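PDB 3BS4: KaiC-like domain-containing protein from Pyrococcus horikoshii, which is of unknown function but carries a KaiC-like domain, which suggests a relationship to the RecA-like nucleotide-binding proteins. Local coordinates for residues E165-A168 / E169-G173. Sequence-based numbering, arbitrary orientation.
Sequences ETSA and EVRYG
Arg171 folds back over the preceding turn of its own helix and lays its guanidinium over the backbone of Ser167 and Ala168. CG, anti to the carbonyl carbon (chi1 -63°), sits 3.2 Å from Ser167 O, and a bend at chi3 brings NH1 to 3.5 Å from Ser167 CB. One face of the guanidinium looks onto Ser167 O and Ala168 N, both offset toward its rim; Arg171 also packs on an apolar side chain of the bound peptide. With an alanine here, the helix turn would probably lose the flat group over Ser167 and Ala168, and the peptide its packing partner.

Glu169, extended beyond CG, runs back past Glu165 O and ends with OE2 3.5 Å from Glu165 CG. The two glutamates cross at about a right angle, their OE2 atoms 4.1 Å apart, a mild like-charge approach probably eased because Glu165 OE1 forms a salt bridge with Arg204. A water joins Thr166 OG1 to Glu169, donating to OE2 at 2.9 Å; OG1 also bonds Arg162 O, as Ser167 OG does Tyr163 O.

Four backbone bonds tie the turns: Glu169 N to Glu165 O, Val170 N to Thr166 O, Arg171 N to Ser167 O and Tyr172 N to Ala168 O, the last least straight (N-H...O angle 137°). Val170 CG2 comes 3.4 Å from Thr166 O, and Thr166, Ser167 and Val170 rest on Pro116. This i to i+4 pattern is alpha-helical; helix 157-173, linking parallel neighbouring strands 141-146 and 184-190, is the main helix of a beta-alpha-beta crossover and packs against helix 115-132.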
loop_
_atom_site.group_PDB
_atom_site.type_symbol
_atom_site.label_atom_id
_atom_site.label_comp_id
_atom_site.label_asym_id
_atom_site.label_seq_id
_atom_site.Cartn_x
_atom_site.Cartn_y
_atom_site.Cartn_z
ATOM N N GLU A 165 -6.460 5.258 -14.939
ATOM C CA GLU A 165 -5.984 6.379 -15.750
ATOM C C GLU A 165 -6.532 7.713 -15.253
ATOM O O GLU A 165 -5.786 8.672 -15.112
ATOM C CB GLU A 165 -6.262 6.160 -17.241
ATOM C CG GLU A 165 -5.640 7.257 -18.143
ATOM C CD GLU A 165 -4.120 7.398 -18.034
ATOM O OE1 GLU A 165 -3.417 6.469 -17.561
ATOM O OE2 GLU A 165 -3.610 8.475 -18.436
ATOM N N THR A 166 -7.812 7.759 -14.925
ATOM C CA THR A 166 -8.405 9.002 -14.390
ATOM C C THR A 166 -7.738 9.408 -13.078
ATOM O O THR A 166 -7.546 10.592 -12.820
ATOM C CB THR A 166 -9.913 8.830 -14.179
ATOM O OG1 THR A 166 -10.526 8.454 -15.422
ATOM C CG2 THR A 166 -10.547 10.123 -13.688
ATOM N N SER A 167 -7.403 8.423 -12.243
ATOM C CA SER A 167 -6.644 8.677 -11.015
ATOM C C SER A 167 -5.334 9.363 -11.322
ATOM O O SER A 167 -4.972 10.338 -10.685
ATOM C CB SER A 167 -6.357 7.368 -10.280
ATOM O OG SER A 167 -7.552 6.758 -9.908
ATOM N N ALA A 168 -4.618 8.847 -12.315
ATOM C CA ALA A 168 -3.324 9.436 -12.681
ATOM C C ALA A 168 -3.530 10.866 -13.167
ATOM O O ALA A 168 -2.754 11.757 -12.827
ATOM C CB ALA A 168 -2.633 8.599 -13.736
ATOM N N GLU A 169 -4.605 11.087 -13.917
ATOM C CA GLU A 169 -4.927 12.421 -14.444
ATOM C C GLU A 169 -5.208 13.416 -13.313
ATOM O O GLU A 169 -4.737 14.562 -13.338
ATOM C CB GLU A 169 -6.138 12.350 -15.381
ATOM C CG GLU A 169 -5.907 11.592 -16.685
ATOM C CD GLU A 169 -7.217 11.306 -17.415
ATOM O OE1 GLU A 169 -8.223 12.008 -17.136
ATOM O OE2 GLU A 169 -7.260 10.379 -18.262
ATOM N N VAL A 170 -5.992 12.989 -12.330
ATOM C CA VAL A 170 -6.291 13.834 -11.170
ATOM C C VAL A 170 -5.022 14.170 -10.377
ATOM O O VAL A 170 -4.819 15.319 -9.979
ATOM C CB VAL A 170 -7.347 13.174 -10.254
ATOM C CG1 VAL A 170 -7.409 13.884 -8.895
ATOM C CG2 VAL A 170 -8.698 13.179 -10.934
ATOM N N ARG A 171 -4.172 13.175 -10.152
ATOM C CA ARG A 171 -2.928 13.368 -9.411
ATOM C C ARG A 171 -1.945 14.316 -10.103
ATOM O O ARG A 171 -1.161 14.996 -9.446
ATOM C CB ARG A 171 -2.260 12.026 -9.143
ATOM C CG ARG A 171 -3.110 11.112 -8.251
ATOM C CD ARG A 171 -2.314 9.925 -7.728
ATOM N NE ARG A 171 -2.026 8.946 -8.772
ATOM C CZ ARG A 171 -2.663 7.786 -8.922
ATOM N NH1 ARG A 171 -3.626 7.420 -8.076
ATOM N NH2 ARG A 171 -2.315 6.978 -9.910
ATOM N N TYR A 172 -2.012 14.381 -11.428
ATOM C CA TYR A 172 -1.125 15.259 -12.187
ATOM C C TYR A 172 -1.312 16.732 -11.821
ATOM O O TYR A 172 -0.339 17.493 -11.811
ATOM C CB TYR A 172 -1.359 15.078 -13.690
ATOM C CG TYR A 172 -0.483 15.972 -14.536
ATOM C CD1 TYR A 172 0.849 15.647 -14.761
ATOM C CD2 TYR A 172 -0.980 17.146 -15.092
ATOM C CE1 TYR A 172 1.656 16.467 -15.528
ATOM C CE2 TYR A 172 -0.169 17.984 -15.861
ATOM C CZ TYR A 172 1.149 17.626 -16.077
ATOM O OH TYR A 172 1.983 18.433 -16.833
ATOM N N GLY A 173 -2.548 17.135 -11.536
ATOM C CA GLY A 173 -2.848 18.558 -11.322
ATOM C C GLY A 173 -3.449 18.995 -9.992
ATOM O O GLY A 173 -3.484 20.195 -9.686
HETATM O O HOH W 1 -9.355 8.372 -18.098
#